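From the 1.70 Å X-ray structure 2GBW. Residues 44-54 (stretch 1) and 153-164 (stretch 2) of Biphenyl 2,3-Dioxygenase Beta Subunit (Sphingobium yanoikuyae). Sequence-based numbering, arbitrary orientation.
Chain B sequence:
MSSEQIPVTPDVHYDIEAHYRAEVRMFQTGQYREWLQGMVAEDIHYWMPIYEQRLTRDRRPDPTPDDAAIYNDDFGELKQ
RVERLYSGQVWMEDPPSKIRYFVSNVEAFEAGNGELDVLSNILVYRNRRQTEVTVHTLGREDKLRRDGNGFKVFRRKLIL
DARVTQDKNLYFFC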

# COMPACT_ATOMS: atom_id res chain seq x y z
N ILE B 44 -13.98 -36.61 -4.49
CA ILE B 44 -13.40 -35.39 -3.94
C ILE B 44 -14.40 -34.60 -3.10
O ILE B 44 -15.56 -34.54 -3.43
N HIS B 45 -13.92 -34.04 -2.00
CA HIS B 45 -14.58 -32.90 -1.35
C HIS B 45 -13.54 -31.83 -1.28
O HIS B 45 -12.50 -32.01 -0.68
N TYR B 46 -13.85 -30.68 -1.89
CA TYR B 46 -12.95 -29.57 -2.01
C TYR B 46 -13.60 -28.45 -1.21
O TYR B 46 -14.68 -27.99 -1.55
N TRP B 47 -12.95 -28.06 -0.11
CA TRP B 47 -13.59 -27.30 0.97
C TRP B 47 -12.69 -26.16 1.47
O TRP B 47 -11.56 -26.39 1.83
N MET B 48 -13.23 -24.95 1.45
CA MET B 48 -12.58 -23.72 1.96
C MET B 48 -13.53 -23.01 2.95
O MET B 48 -14.35 -22.18 2.55
N PRO B 49 -13.45 -23.36 4.24
CA PRO B 49 -14.39 -22.83 5.25
C PRO B 49 -14.21 -21.40 5.48
O PRO B 49 -13.14 -20.87 5.23
N ILE B 50 -15.27 -20.76 5.97
CA ILE B 50 -15.17 -19.37 6.48
C ILE B 50 -14.94 -19.47 7.99
O ILE B 50 -15.78 -19.96 8.73
N TYR B 51 -13.76 -19.02 8.43
CA TYR B 51 -13.42 -18.99 9.84
C TYR B 51 -13.65 -17.57 10.40
O TYR B 51 -13.06 -16.59 9.95
N GLU B 52 -14.47 -17.46 11.42
CA GLU B 52 -14.68 -16.15 11.98
C GLU B 52 -13.64 -15.91 13.10
O GLU B 52 -13.00 -16.83 13.64
N GLN B 53 -13.43 -14.64 13.40
CA GLN B 53 -12.61 -14.25 14.55
C GLN B 53 -13.44 -14.37 15.84
O GLN B 53 -14.49 -13.74 16.00
N ARG B 54 -12.98 -15.23 16.71
CA ARG B 54 -13.69 -15.48 17.96
C ARG B 54 -12.76 -15.29 19.09
O ARG B 54 -11.56 -15.59 18.96
N VAL B 153 -6.11 -36.44 -5.33
CA VAL B 153 -6.63 -35.92 -4.08
C VAL B 153 -8.11 -36.30 -3.97
O VAL B 153 -8.87 -36.20 -4.95
N PHE B 154 -8.51 -36.78 -2.79
CA PHE B 154 -9.91 -37.07 -2.53
C PHE B 154 -10.46 -36.23 -1.39
O PHE B 154 -11.67 -36.15 -1.21
N ARG B 155 -9.61 -35.52 -0.65
CA ARG B 155 -10.12 -34.50 0.28
C ARG B 155 -9.15 -33.36 0.28
O ARG B 155 -7.96 -33.59 0.33
N ARG B 156 -9.66 -32.13 0.13
CA ARG B 156 -8.82 -30.94 0.14
C ARG B 156 -9.49 -29.91 0.98
O ARG B 156 -10.61 -29.48 0.68
N LYS B 157 -8.81 -29.52 2.05
CA LYS B 157 -9.28 -28.43 2.90
C LYS B 157 -8.30 -27.30 2.81
O LYS B 157 -7.09 -27.53 2.99
N LEU B 158 -8.81 -26.08 2.54
CA LEU B 158 -8.01 -24.86 2.32
C LEU B 158 -8.35 -23.86 3.40
O LEU B 158 -9.53 -23.47 3.56
N ILE B 159 -7.33 -23.44 4.13
CA ILE B 159 -7.51 -22.61 5.31
C ILE B 159 -6.90 -21.24 5.02
O ILE B 159 -5.68 -21.09 4.95
N LEU B 160 -7.75 -20.25 4.77
CA LEU B 160 -7.30 -18.93 4.41
C LEU B 160 -6.66 -18.22 5.59
O LEU B 160 -7.23 -18.21 6.68
N ASP B 161 -5.56 -17.50 5.37
CA ASP B 161 -5.01 -16.78 6.49
C ASP B 161 -5.74 -15.42 6.80
O ASP B 161 -5.71 -15.01 7.93
N ALA B 162 -6.35 -14.78 5.81
CA ALA B 162 -6.99 -13.45 5.92
C ALA B 162 -8.47 -13.57 6.16
O ALA B 162 -9.19 -14.23 5.41
N ARG B 163 -8.97 -12.88 7.18
CA ARG B 163 -10.40 -12.85 7.43
C ARG B 163 -11.14 -12.08 6.31
O ARG B 163 -12.20 -12.52 5.87
N VAL B 164 -10.65 -10.88 5.95
CA VAL B 164 -11.22 -10.05 4.87
C VAL B 164 -10.32 -10.22 3.66
O VAL B 164 -9.14 -9.91 3.73

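What sets the directions of the side chains? The two strands run parallel, and the ladder Arg 156 N to His 45 O (3.0 Å), Trp 47 N to Arg 156 O (2.8 Å) and Leu 158 N to Trp 47 O (2.9 Å) fixes their register. Paired residues therefore share a face: Tyr 46 and Arg 156 project to one side of the sheet, Trp 47 and Lys 157 to the other.

How do Trp 47 and Lys 157 fit together? Lys 157 is fully extended, t at all four chi angles, so its methylene chain runs past the indole. Trp 47 is t at chi1, with chi2 at 33°, and the six-membered part of its ring comes nearest the lysine. Lys 157 CE lies over one face, 4.0 Å from the centroid of that ring, in a CH-pi contact. The extended chain also brings Lys 157 CE within 3.2 Å of Tyr 51 OH. A water links the two polar ends: it accepts from Lys 157 NZ at 2.8 Å and is hydrogen-bonded to Tyr 51 OH, also at 2.8 Å. On the same face, Arg 155 is m, m at chi1 and chi2; Arg 155 NH1 donates to Phe 154 O at 2.8 Å, within its own stretch, and Arg 155 CD lies 3.9 Å from CB of His 45 (t at chi1).

What packs on the face of Tyr 46 and Arg 156? Tyr 46 is t at chi1, with chi2 at -75°, and its ring meets two neighbours obliquely: Arg 156 CD is 3.7 Å from Tyr 46 CE2, and Leu 158 CD1 is 3.7 Å from Tyr 46 CZ. Arg 156 starts t, t and then bends to m at chi3; Tyr 46 CE2 lies at the edge of its guanidinium, whose nitrogens are hydrogen-bonded elsewhere in the structure. Met 48 (t, t, m) places CE 3.7 Å from Leu 158 CD1 and SD 3.7 Å from Leu 160 CD1. Both leucines are m, t. Separately, where the second stretch turns a corner, Ile 44 (t, p) has CD1 4.2 Å from Val 153 CG1.

What continues the contact past the last direct hydrogen bond, Leu 158 N to Trp 47 O? Pro 49 has no N-H to offer Leu 158 O; a water donates to Leu 158 O and Pro 49 O, each at 2.7 Å, and accepts from Leu 160 N at 3.0 Å. Tyr 51, m at chi1, brings CE2 to 3.9 Å from Ile 159 CG2. Arg 163 points toward the first stretch; t and p at chi1 and chi2 place its CD 3.3 Å from Tyr 51 O. With chi3 t and chi4 at 103°, Arg 163 NH1 lies 3.9 Å from Ile 50 CG2. Both pairs involve a carbon and are packing contacts; the guanidinium nitrogens are hydrogen-bonded elsewhere in the structure.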

# COMPACT_ATOMS: atom_id res chain seq x y z
CB ILE B 44 -12.82 -34.46 -5.10
CG1 ILE B 44 -12.13 -33.23 -4.53
CG2 ILE B 44 -13.89 -34.03 -6.10
CD1 ILE B 44 -10.97 -33.50 -3.67
CB HIS B 45 -15.08 -33.26 0.04
CG HIS B 45 -15.80 -32.13 0.73
ND1 HIS B 45 -15.62 -31.84 2.06
CD2 HIS B 45 -16.65 -31.21 0.24
CE1 HIS B 45 -16.36 -30.79 2.38
NE2 HIS B 45 -16.98 -30.38 1.29
CB TYR B 46 -12.85 -29.24 -3.49
CG TYR B 46 -11.84 -28.21 -3.86
CD1 TYR B 46 -12.10 -26.88 -3.60
CD2 TYR B 46 -10.62 -28.55 -4.47
CE1 TYR B 46 -11.23 -25.91 -3.97
CE2 TYR B 46 -9.70 -27.55 -4.82
CZ TYR B 46 -10.02 -26.24 -4.57
OH TYR B 46 -9.15 -25.21 -4.90
CB TRP B 47 -13.95 -28.26 2.08
CG TRP B 47 -14.57 -27.70 3.27
CD1 TRP B 47 -15.41 -26.64 3.33
CD2 TRP B 47 -14.40 -28.18 4.58
NE1 TRP B 47 -15.79 -26.43 4.64
CE2 TRP B 47 -15.19 -27.38 5.43
CE3 TRP B 47 -13.67 -29.25 5.13
CZ2 TRP B 47 -15.24 -27.58 6.80
CZ3 TRP B 47 -13.72 -29.45 6.51
CH2 TRP B 47 -14.50 -28.60 7.32
CB MET B 48 -12.17 -22.78 0.83
CG MET B 48 -11.38 -21.47 1.28
SD MET B 48 -11.10 -20.34 -0.10
CE MET B 48 -9.81 -21.30 -0.99
CB PRO B 49 -14.03 -23.58 6.53
CG PRO B 49 -12.98 -24.50 6.19
CD PRO B 49 -12.55 -24.37 4.79
CB ILE B 50 -16.43 -18.57 6.18
CG1 ILE B 50 -16.59 -18.38 4.67
CG2 ILE B 50 -16.37 -17.24 6.90
CD1 ILE B 50 -18.00 -18.28 4.29
CB TYR B 51 -11.97 -19.32 10.05
CG TYR B 51 -11.67 -20.78 9.86
CD1 TYR B 51 -11.85 -21.67 10.90
CD2 TYR B 51 -11.20 -21.25 8.65
CE1 TYR B 51 -11.55 -23.01 10.72
CE2 TYR B 51 -10.91 -22.56 8.47
CZ TYR B 51 -11.11 -23.43 9.48
OH TYR B 51 -10.79 -24.78 9.27
CB GLU B 52 -16.15 -16.01 12.42
CG GLU B 52 -16.50 -16.80 13.60
CD GLU B 52 -17.94 -16.64 14.01
OE1 GLU B 52 -18.55 -15.61 13.65
OE2 GLU B 52 -18.43 -17.53 14.71
CB GLN B 53 -12.10 -12.82 14.39
CG GLN B 53 -11.20 -12.56 13.18
CD GLN B 53 -9.87 -13.29 13.25
OE1 GLN B 53 -9.78 -14.38 13.80
NE2 GLN B 53 -8.83 -12.69 12.70
CB ARG B 54 -14.13 -16.92 18.02
CG ARG B 54 -15.16 -17.27 17.00
CD ARG B 54 -15.52 -18.75 17.08
NE ARG B 54 -16.58 -19.08 16.15
CZ ARG B 54 -17.01 -20.32 15.92
NH1 ARG B 54 -16.49 -21.35 16.56
NH2 ARG B 54 -17.97 -20.52 15.03
CB VAL B 153 -6.36 -34.40 -3.95
CG1 VAL B 153 -7.06 -33.59 -5.09
CG2 VAL B 153 -6.83 -33.84 -2.56
CB PHE B 154 -10.20 -38.58 -2.37
CG PHE B 154 -9.62 -39.24 -1.12
CD1 PHE B 154 -8.31 -39.69 -1.11
CD2 PHE B 154 -10.38 -39.37 0.04
CE1 PHE B 154 -7.76 -40.29 0.03
CE2 PHE B 154 -9.81 -40.00 1.21
CZ PHE B 154 -8.51 -40.42 1.17
CB ARG B 155 -10.21 -35.06 1.71
CG ARG B 155 -11.20 -36.24 1.91
CD ARG B 155 -12.60 -35.65 1.91
NE ARG B 155 -13.67 -36.61 2.21
CZ ARG B 155 -14.13 -37.53 1.37
NH1 ARG B 155 -13.61 -37.69 0.16
NH2 ARG B 155 -15.10 -38.35 1.79
CB ARG B 156 -8.55 -30.42 -1.26
CG ARG B 156 -7.80 -29.04 -1.32
CD ARG B 156 -7.08 -28.92 -2.64
NE ARG B 156 -5.92 -29.77 -2.75
CZ ARG B 156 -5.28 -30.02 -3.89
NH1 ARG B 156 -5.71 -29.45 -5.03
NH2 ARG B 156 -4.23 -30.85 -3.90
CB LYS B 157 -9.43 -28.90 4.35
CG LYS B 157 -10.12 -27.89 5.26
CD LYS B 157 -10.29 -28.52 6.65
CE LYS B 157 -10.94 -27.56 7.63
NZ LYS B 157 -11.01 -28.29 8.92
CB LEU B 158 -8.29 -24.25 0.94
CG LEU B 158 -7.94 -25.17 -0.26
CD1 LEU B 158 -8.55 -24.71 -1.60
CD2 LEU B 158 -6.40 -25.36 -0.35
CB ILE B 159 -6.85 -23.23 6.52
CG1 ILE B 159 -7.40 -24.67 6.71
CG2 ILE B 159 -7.10 -22.31 7.71
CD1 ILE B 159 -6.46 -25.56 7.40
CB LEU B 160 -8.49 -18.13 3.92
CG LEU B 160 -9.04 -18.49 2.57
CD1 LEU B 160 -10.37 -17.68 2.32
CD2 LEU B 160 -7.99 -18.16 1.55
CB ASP B 161 -3.52 -16.53 6.35
CG ASP B 161 -2.72 -17.81 6.43
OD1 ASP B 161 -3.25 -18.78 6.99
OD2 ASP B 161 -1.59 -17.84 5.91
CB ALA B 162 -6.75 -12.57 4.66
CB ARG B 163 -10.71 -12.22 8.80
CG ARG B 163 -12.19 -12.05 9.10
CD ARG B 163 -12.89 -13.40 9.18
NE ARG B 163 -14.36 -13.34 9.35
CZ ARG B 163 -15.28 -13.55 8.38
NH1 ARG B 163 -14.93 -13.67 7.10
NH2 ARG B 163 -16.57 -13.57 8.69
CB VAL B 164 -11.29 -8.58 5.27
CG1 VAL B 164 -11.77 -7.71 4.07
CG2 VAL B 164 -12.17 -8.39 6.53
O HOH W 1 -10.54 -21.29 4.75
O HOH W 2 -12.67 -26.51 10.35